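Methylmalonyl-CoA carboxyltransferase 12S subunit (PDB 1ON3) catalyses transfer of the carboxyl group of methylmalonyl-CoA to the biotin of the 1.3S subunit, as the hexameric core of the transcarboxylase complex. Local coordinates at residues Lys7-Met12 / Val16-Glu21; Thr45-Leu50 / Phe59-Ala64; Pro96-Ser101 / Glu124-Thr129. All blocks are in the same frame, centred on the assembly; numbering follows the deposited sequence.

Contact 1: residues Lys7-Met12 / Val16-Glu21; sequences KLASTM and VEQLAE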
loop_
_atom_site.group_PDB
_atom_site.type_symbol
_atom_site.label_atom_id
_atom_site.label_comp_id
_atom_site.label_asym_id
_atom_site.label_seq_id
_atom_site.Cartn_x
_atom_site.Cartn_y
_atom_site.Cartn_z
ATOM N N LYS E 7 46.426 28.644 -7.156
ATOM C CA LYS E 7 46.670 29.239 -5.845
ATOM C C LYS E 7 45.618 30.316 -5.579
ATOM O O LYS E 7 45.378 31.184 -6.414
ATOM C CB LYS E 7 48.065 29.871 -5.791
ATOM C CG LYS E 7 49.186 28.941 -6.210
ATOM C CD LYS E 7 49.286 27.721 -5.306
ATOM C CE LYS E 7 50.398 26.781 -5.769
ATOM N NZ LYS E 7 50.184 26.265 -7.155
ATOM N N LEU E 8 45.000 30.257 -4.410
ATOM C CA LEU E 8 43.967 31.218 -4.044
ATOM C C LEU E 8 44.528 32.592 -3.734
ATOM O O LEU E 8 45.608 32.710 -3.152
ATOM C CB LEU E 8 43.207 30.728 -2.817
ATOM C CG LEU E 8 42.434 29.418 -2.922
ATOM C CD1 LEU E 8 41.829 29.101 -1.572
ATOM C CD2 LEU E 8 41.358 29.539 -3.984
ATOM N N ALA E 9 43.771 33.624 -4.096
ATOM C CA ALA E 9 44.171 34.996 -3.829
ATOM C C ALA E 9 44.137 35.198 -2.315
ATOM O O ALA E 9 43.401 34.513 -1.603
ATOM C CB ALA E 9 43.217 35.961 -4.522
ATOM N N SER E 10 44.918 36.155 -1.823
ATOM C CA SER E 10 45.013 36.413 -0.393
ATOM C C SER E 10 43.847 37.117 0.313
ATOM O O SER E 10 43.738 37.027 1.536
ATOM C CB SER E 10 46.295 37.197 -0.117
ATOM O OG SER E 10 46.257 38.424 -0.816
ATOM N N THR E 11 43.001 37.832 -0.424
ATOM C CA THR E 11 41.865 38.534 0.188
ATOM C C THR E 11 40.536 38.032 -0.387
ATOM O O THR E 11 40.482 37.578 -1.526
ATOM C CB THR E 11 41.941 40.053 -0.056
ATOM O OG1 THR E 11 41.709 40.320 -1.443
ATOM C CG2 THR E 11 43.318 40.597 0.329
ATOM N N MET E 12 39.458 38.123 0.389
ATOM C CA MET E 12 38.163 37.652 -0.097
ATOM C C MET E 12 37.800 38.326 -1.413
ATOM O O MET E 12 37.358 37.666 -2.353
ATOM C CB MET E 12 37.057 37.916 0.929
ATOM C CG MET E 12 35.700 37.327 0.528
ATOM S SD MET E 12 35.725 35.515 0.351
ATOM C CE MET E 12 35.531 34.970 2.059
ATOM N N VAL E 16 36.999 36.582 -4.893
ATOM C CA VAL E 16 35.736 36.718 -5.619
ATOM C C VAL E 16 36.036 37.102 -7.074
ATOM O O VAL E 16 35.375 36.631 -8.001
ATOM C CB VAL E 16 34.818 37.785 -4.962
ATOM C CG1 VAL E 16 33.669 38.129 -5.884
ATOM C CG2 VAL E 16 34.265 37.241 -3.620
ATOM N N GLU E 17 37.037 37.955 -7.277
ATOM C CA GLU E 17 37.412 38.361 -8.631
ATOM C C GLU E 17 38.050 37.171 -9.356
ATOM O O GLU E 17 37.783 36.921 -10.534
ATOM C CB GLU E 17 38.405 39.530 -8.588
ATOM C CG GLU E 17 37.782 40.867 -8.189
ATOM C CD GLU E 17 38.818 41.971 -8.011
ATOM O OE1 GLU E 17 38.415 43.140 -7.805
ATOM O OE2 GLU E 17 40.033 41.669 -8.068
ATOM N N GLN E 18 38.906 36.454 -8.644
ATOM C CA GLN E 18 39.577 35.283 -9.195
ATOM C C GLN E 18 38.515 34.275 -9.629
ATOM O O GLN E 18 38.592 33.691 -10.717
ATOM C CB GLN E 18 40.496 34.678 -8.125
ATOM C CG GLN E 18 41.160 33.357 -8.488
ATOM C CD GLN E 18 42.078 32.864 -7.380
ATOM O OE1 GLN E 18 41.684 32.803 -6.218
ATOM N NE2 GLN E 18 43.314 32.510 -7.739
ATOM N N LEU E 19 37.512 34.083 -8.778
ATOM C CA LEU E 19 36.432 33.148 -9.088
ATOM C C LEU E 19 35.787 33.485 -10.419
ATOM O O LEU E 19 35.609 32.610 -11.270
ATOM C CB LEU E 19 35.373 33.165 -7.980
ATOM C CG LEU E 19 34.092 32.353 -8.254
ATOM C CD1 LEU E 19 34.429 30.888 -8.547
ATOM C CD2 LEU E 19 33.168 32.458 -7.050
ATOM N N ALA E 20 35.426 34.752 -10.603
ATOM C CA ALA E 20 34.797 35.181 -11.855
ATOM C C ALA E 20 35.700 34.909 -13.058
ATOM O O ALA E 20 35.229 34.461 -14.098
ATOM C CB ALA E 20 34.445 36.657 -11.790
ATOM N N GLU E 21 36.994 35.184 -12.913
ATOM C CA GLU E 21 37.950 34.941 -13.998
ATOM C C GLU E 21 37.973 33.461 -14.395
ATOM O O GLU E 21 37.924 33.118 -15.583
ATOM C CB GLU E 21 39.359 35.388 -13.567
ATOM C CG GLU E 21 39.445 36.892 -13.342
ATOM C CD GLU E 21 40.758 37.365 -12.720
ATOM O OE1 GLU E 21 40.995 38.590 -12.761
ATOM O OE2 GLU E 21 41.537 36.543 -12.182
#

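Contact 2: residues Thr45-Leu50 / Phe59-Ala64; sequences TARERL and FDEVGA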
loop_
_atom_site.group_PDB
_atom_site.type_symbol
_atom_site.label_atom_id
_atom_site.label_comp_id
_atom_site.label_asym_id
_atom_site.label_seq_id
_atom_site.Cartn_x
_atom_site.Cartn_y
_atom_site.Cartn_z
ATOM N N THR E 45 26.629 27.111 -29.724
ATOM C CA THR E 45 27.497 26.420 -28.762
ATOM C C THR E 45 26.604 25.782 -27.706
ATOM O O THR E 45 25.412 26.052 -27.650
ATOM C CB THR E 45 28.404 27.393 -28.016
ATOM O OG1 THR E 45 27.587 28.285 -27.245
ATOM C CG2 THR E 45 29.243 28.198 -28.987
ATOM N N ALA E 46 27.189 24.948 -26.860
ATOM C CA ALA E 46 26.441 24.305 -25.786
ATOM C C ALA E 46 25.745 25.323 -24.876
ATOM O O ALA E 46 24.599 25.128 -24.485
ATOM C CB ALA E 46 27.372 23.452 -24.964
ATOM N N ARG E 47 26.432 26.412 -24.535
ATOM C CA ARG E 47 25.832 27.392 -23.645
ATOM C C ARG E 47 24.795 28.281 -24.310
ATOM O O ARG E 47 23.840 28.700 -23.662
ATOM C CB ARG E 47 26.931 28.206 -22.953
ATOM C CG ARG E 47 27.711 27.323 -21.972
ATOM C CD ARG E 47 28.967 27.960 -21.396
ATOM N NE ARG E 47 29.651 27.001 -20.528
ATOM C CZ ARG E 47 29.311 26.749 -19.267
ATOM N NH1 ARG E 47 28.293 27.395 -18.693
ATOM N NH2 ARG E 47 29.973 25.838 -18.582
ATOM N N GLU E 48 24.971 28.568 -25.598
ATOM C CA GLU E 48 23.989 29.377 -26.309
ATOM C C GLU E 48 22.678 28.588 -26.383
ATOM O O GLU E 48 21.595 29.148 -26.250
ATOM C CB GLU E 48 24.486 29.701 -27.723
ATOM C CG GLU E 48 25.584 30.749 -27.749
ATOM C CD GLU E 48 26.341 30.792 -29.068
ATOM O OE1 GLU E 48 27.164 31.706 -29.233
ATOM O OE2 GLU E 48 26.129 29.916 -29.931
ATOM N N ARG E 49 22.791 27.282 -26.597
ATOM C CA ARG E 49 21.610 26.421 -26.694
ATOM C C ARG E 49 20.793 26.447 -25.405
ATOM O O ARG E 49 19.571 26.599 -25.440
ATOM C CB ARG E 49 22.036 24.984 -27.031
ATOM C CG ARG E 49 22.450 24.829 -28.502
ATOM C CD ARG E 49 23.229 23.530 -28.780
ATOM N NE ARG E 49 23.549 23.404 -30.205
ATOM C CZ ARG E 49 24.410 22.528 -30.718
ATOM N NH1 ARG E 49 25.057 21.674 -29.933
ATOM N NH2 ARG E 49 24.642 22.519 -32.023
ATOM N N LEU E 50 21.464 26.315 -24.266
ATOM C CA LEU E 50 20.752 26.350 -23.000
ATOM C C LEU E 50 20.183 27.745 -22.771
ATOM O O LEU E 50 19.061 27.897 -22.297
ATOM C CB LEU E 50 21.686 25.970 -21.851
ATOM C CG LEU E 50 22.012 24.482 -21.774
ATOM C CD1 LEU E 50 23.099 24.239 -20.721
ATOM C CD2 LEU E 50 20.736 23.714 -21.432
ATOM N N PHE E 59 18.974 29.689 -15.768
ATOM C CA PHE E 59 19.926 28.582 -15.681
ATOM C C PHE E 59 20.785 28.600 -14.425
ATOM O O PHE E 59 21.507 29.560 -14.167
ATOM C CB PHE E 59 20.830 28.556 -16.905
ATOM C CG PHE E 59 21.752 27.372 -16.938
ATOM C CD1 PHE E 59 21.245 26.080 -16.804
ATOM C CD2 PHE E 59 23.122 27.542 -17.102
ATOM C CE1 PHE E 59 22.099 24.970 -16.834
ATOM C CE2 PHE E 59 23.983 26.441 -17.132
ATOM C CZ PHE E 59 23.465 25.153 -16.997
ATOM N N ASP E 60 20.689 27.530 -13.646
ATOM C CA ASP E 60 21.458 27.371 -12.420
ATOM C C ASP E 60 22.418 26.205 -12.686
ATOM O O ASP E 60 22.054 25.039 -12.540
ATOM C CB ASP E 60 20.524 27.025 -11.270
ATOM C CG ASP E 60 21.157 27.243 -9.920
ATOM O OD1 ASP E 60 22.372 26.991 -9.785
ATOM O OD2 ASP E 60 20.432 27.659 -8.988
ATOM N N GLU E 61 23.648 26.520 -13.070
ATOM C CA GLU E 61 24.609 25.479 -13.407
ATOM C C GLU E 61 25.222 24.693 -12.271
ATOM O O GLU E 61 25.551 25.250 -11.225
ATOM C CB GLU E 61 25.737 26.078 -14.248
ATOM C CG GLU E 61 26.735 25.050 -14.736
ATOM C CD GLU E 61 27.712 25.647 -15.731
ATOM O OE1 GLU E 61 28.525 24.887 -16.281
ATOM O OE2 GLU E 61 27.656 26.877 -15.954
ATOM N N VAL E 62 25.379 23.387 -12.492
ATOM C CA VAL E 62 25.999 22.500 -11.514
ATOM C C VAL E 62 27.223 21.853 -12.175
ATOM O O VAL E 62 27.142 21.380 -13.307
ATOM C CB VAL E 62 25.025 21.363 -11.051
ATOM C CG1 VAL E 62 25.784 20.290 -10.300
ATOM C CG2 VAL E 62 23.936 21.936 -10.164
ATOM N N GLY E 63 28.357 21.853 -11.485
ATOM C CA GLY E 63 29.539 21.213 -12.045
ATOM C C GLY E 63 30.334 21.976 -13.093
ATOM O O GLY E 63 31.060 21.363 -13.884
ATOM N N ALA E 64 30.211 23.298 -13.122
ATOM C CA ALA E 64 30.991 24.074 -14.084
ATOM C C ALA E 64 32.460 23.745 -13.811
ATOM O O ALA E 64 33.235 23.481 -14.732
ATOM C CB ALA E 64 30.753 25.574 -13.888
#

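Contact 3: residues Pro96-Ser101 / Glu124-Thr129; sequences PVHAAS and EQALLT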
loop_
_atom_site.group_PDB
_atom_site.type_symbol
_atom_site.label_atom_id
_atom_site.label_comp_id
_atom_site.label_asym_id
_atom_site.label_seq_id
_atom_site.Cartn_x
_atom_site.Cartn_y
_atom_site.Cartn_z
ATOM N N PRO E 96 9.855 24.363 -14.009
ATOM C CA PRO E 96 11.186 23.868 -13.649
ATOM C C PRO E 96 11.601 22.699 -14.547
ATOM O O PRO E 96 10.791 21.802 -14.821
ATOM C CB PRO E 96 10.996 23.407 -12.197
ATOM C CG PRO E 96 9.851 24.277 -11.705
ATOM C CD PRO E 96 8.919 24.235 -12.880
ATOM N N VAL E 97 12.850 22.714 -15.007
ATOM C CA VAL E 97 13.386 21.627 -15.821
ATOM C C VAL E 97 14.858 21.436 -15.484
ATOM O O VAL E 97 15.472 22.307 -14.867
ATOM C CB VAL E 97 13.309 21.906 -17.360
ATOM C CG1 VAL E 97 11.860 22.003 -17.827
ATOM C CG2 VAL E 97 14.096 23.169 -17.715
ATOM N N HIS E 98 15.400 20.284 -15.870
ATOM C CA HIS E 98 16.818 19.973 -15.713
ATOM C C HIS E 98 17.315 19.715 -17.133
ATOM O O HIS E 98 16.581 19.166 -17.960
ATOM C CB HIS E 98 17.029 18.746 -14.826
ATOM C CG HIS E 98 16.805 19.027 -13.375
ATOM N ND1 HIS E 98 15.544 19.107 -12.814
ATOM C CD2 HIS E 98 17.678 19.333 -12.386
ATOM C CE1 HIS E 98 15.656 19.451 -11.541
ATOM N NE2 HIS E 98 16.940 19.598 -11.258
ATOM N N ALA E 99 18.553 20.100 -17.424
ATOM C CA ALA E 99 19.069 19.946 -18.785
ATOM C C ALA E 99 20.570 19.714 -18.843
ATOM O O ALA E 99 21.296 20.034 -17.897
ATOM C CB ALA E 99 18.720 21.193 -19.595
ATOM N N ALA E 100 21.016 19.144 -19.960
ATOM C CA ALA E 100 22.432 18.886 -20.201
ATOM C C ALA E 100 22.715 19.343 -21.626
ATOM O O ALA E 100 21.852 19.253 -22.506
ATOM C CB ALA E 100 22.739 17.408 -20.053
ATOM N N SER E 101 23.923 19.835 -21.869
ATOM C CA SER E 101 24.245 20.320 -23.204
ATOM C C SER E 101 25.709 20.008 -23.475
ATOM O O SER E 101 26.591 20.555 -22.815
ATOM C CB SER E 101 23.972 21.828 -23.269
ATOM O OG SER E 101 24.062 22.342 -24.584
ATOM N N GLU E 124 19.140 12.271 -12.264
ATOM C CA GLU E 124 18.652 11.836 -10.953
ATOM C C GLU E 124 17.963 12.997 -10.253
ATOM O O GLU E 124 17.017 12.779 -9.499
ATOM C CB GLU E 124 19.791 11.319 -10.058
ATOM C CG GLU E 124 20.463 10.024 -10.542
ATOM C CD GLU E 124 19.626 8.756 -10.346
ATOM O OE1 GLU E 124 20.126 7.673 -10.736
ATOM O OE2 GLU E 124 18.489 8.820 -9.809
ATOM N N GLN E 125 18.446 14.218 -10.471
ATOM C CA GLN E 125 17.811 15.383 -9.859
ATOM C C GLN E 125 16.449 15.645 -10.508
ATOM O O GLN E 125 15.508 16.066 -9.834
ATOM C CB GLN E 125 18.689 16.633 -9.988
ATOM C CG GLN E 125 20.096 16.482 -9.411
ATOM C CD GLN E 125 20.115 15.895 -8.013
ATOM O OE1 GLN E 125 19.655 16.521 -7.056
ATOM N NE2 GLN E 125 20.653 14.682 -7.885
ATOM N N ALA E 126 16.340 15.430 -11.816
ATOM C CA ALA E 126 15.049 15.623 -12.483
ATOM C C ALA E 126 14.046 14.621 -11.905
ATOM O O ALA E 126 12.887 14.959 -11.666
ATOM C CB ALA E 126 15.174 15.408 -14.011
ATOM N N LEU E 127 14.506 13.395 -11.676
ATOM C CA LEU E 127 13.671 12.324 -11.127
ATOM C C LEU E 127 13.250 12.635 -9.684
ATOM O O LEU E 127 12.086 12.513 -9.322
ATOM C CB LEU E 127 14.439 10.986 -11.174
ATOM C CG LEU E 127 13.698 9.730 -10.687
ATOM C CD1 LEU E 127 12.494 9.481 -11.583
ATOM C CD2 LEU E 127 14.627 8.508 -10.724
ATOM N N LEU E 128 14.211 13.043 -8.868
ATOM C CA LEU E 128 13.955 13.372 -7.461
ATOM C C LEU E 128 12.971 14.531 -7.261
ATOM O O LEU E 128 12.189 14.528 -6.318
ATOM C CB LEU E 128 15.272 13.733 -6.776
ATOM C CG LEU E 128 15.179 14.030 -5.277
ATOM C CD1 LEU E 128 14.869 12.744 -4.519
ATOM C CD2 LEU E 128 16.500 14.614 -4.793
ATOM N N THR E 129 13.033 15.527 -8.136
ATOM C CA THR E 129 12.171 16.702 -8.035
ATOM C C THR E 129 10.972 16.636 -8.975
ATOM O O THR E 129 10.122 17.537 -8.988
ATOM C CB THR E 129 12.974 17.977 -8.336
ATOM O OG1 THR E 129 13.530 17.888 -9.653
ATOM C CG2 THR E 129 14.127 18.145 -7.307
#

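Contact 1: residues Lys7-Met12 / Val16-Glu21
The amide of Gln18 faces the backbone of Lys7, Leu8 and Ala9 and bonds to it through both of its polar atoms. Its NE2 donates to the carbonyl O of Lys7 at 2.8 Å, and that oxygen lies close to the plane of the amide. In return the backbone N of Ala9 donates to Gln18 OE1 over 3.1 Å, arriving at 115° to the side-chain C=O and tilted out of its plane. Two bonds running in opposite senses fix the rotation of the amide about its last torsion and tell its oxygen from its nitrogen. The side chain gets there by being straight: CG stands anti to the backbone N (chi1 174°) and the chain remains extended beyond it, so that the amide reaches from the helix to the loop that leads into it.

The segment 7-12 is the lead-in to helix 12-27, folded back beside the first turns of that helix. Thr11 occupies the N-cap position, its OG1 bonded to the N of Gly14, and a helical i to i+4 bond joins the segments, Val16 N to Met12 O at 2.8 Å. Arg15 NE adds a bond to the carbonyl O of Ala9, so side chains from two helical residues hold the lead-in.

Carbon atoms also close on these oxygens: Leu8 CD2 and Ala9 CB come within 4.0 Å and 3.9 Å of Gln18 OE1, the leucine crossing the glutamine at about a right angle, and Val16 CG2 rests 3.4 Å from Met12 O. The sole apolar pair between the segments is a loose one, Met12 CG with Val16 CG2 at 4.4 Å. A second subunit of the hexamer packs here: its Tyr478 meets Leu8 and Leu19, while its Ser433 touches Met12.

Contact 2: residues Thr45-Leu50 / Phe59-Ala64
Glu61 OE2 accepts from Arg47 NH1 at 2.9 Å in an almost straight bond, with an N-H...O angle of 177°. The other carboxylate oxygen, OE1, takes NH2 of the same arginine at 2.9 Å through its syn lone pair, so the guanidinium grips the carboxylate end-on, one nitrogen to each oxygen. The pairing is not flat. The two planes are turned 40° apart; OE2 lies in the guanidinium plane, but NH1 sits out of the carboxylate plane on the syn side. Both residues reach the meeting point on extended chains, Glu61 with CG anti to its backbone N (chi1 -176°) and Arg47 straight from CG to NE, and they cross at about a right angle.

Beside the salt bridge lies an apolar pair. Leu50 directs CD1 at the CZ and CE1 side of the Phe59 ring, 3.9 Å from CZ, in an off-centre CH-pi contact. On the other side of the ring plane from Leu50 CD1, the backbone N of Glu61 stands 4.0 Å above one face, over its centre, so the ring lies between the leucine and its own chain.

Helix 46-53 starts with a capping box, in which Glu48 N donates to Thr45 OG1 and Thr45 N to Glu48 OE2. It packs against strands 85-92 and 95-102 of the N-terminal mixed sheet, whose outermost strand within the chain, 60-62, pairs with 85-92; Val86 touches Arg47, Leu50, Phe59 and Glu61 alike. Arg49, two residues on from Arg47, has acidic partners of its own in Asp138 and Asp241.

Two bonds to one carboxylate set the rotation of the Arg47 head as well as its position, and the opposed charges probably favour the ionised form of Glu61.

Contact 3: residues Pro96-Ser101 / Glu124-Thr129
With CG anti to its carbonyl carbon (chi1 -75°) and the ring turned by a chi2 of 79°, His98 lays its imidazole against the backbone of helix 113-129. One ring face meets the peptide joining Gln125 to Ala126: the N of Ala126 stands 3.8 Å above the ring plane, over its centre, with Gln125 C at nearly the same height. Around this overlap, Gln125 CB comes to 3.7 Å from His98 NE2, and Ala126 CA to 3.5 Å from ND1. The alanine methyl sits beside the histidine CB.

Thr129 approaches the ring obliquely, its OG1 3.2 Å from His98 CE1. That hydroxyl donates to Gln125 O at 2.7 Å, and the backbone N of Thr129 reaches the same oxygen from the opposite face of its plane. The polar end of His98 is held elsewhere, ND1 bonding to Thr131 OG1 in the loop before strand 133-139. Gln125 bends away at chi2, and its OE1 bonds to Tyr506 of a second subunit.

Strand 95-102 and the helix run almost antiparallel; the axes of these short segments are 8.3 Å apart at closest approach and at 167° to each other. This is the first half of a beta-alpha-beta crossover, strand 95-102, helix 113-129, strand 133-139, in the crotonase-like fold of the carboxyltransferase domain.

Overall arrangement
The three contacts follow one another along the chain on the same side of its centre, and all three touch a second subunit. Contacts 2 and 3, with centres about 13 Å apart, share the N-terminal sheet and meet directly: Ala46 O and Ser101 OG are 2.8 Å apart, a probable hydrogen bond, while Leu50 packs on Ala99 and Ser101. Contact 1 stands apart at the periphery, its centre about 22 Å from that of contact 2 and about 31 Å from that of contact 3. Strand 95-102 leads on toward Phe104, Met107 and Gly108, which line a methylmalonyl-CoA pocket, consistent with a place for contacts 2 and 3 in the framework of that pocket.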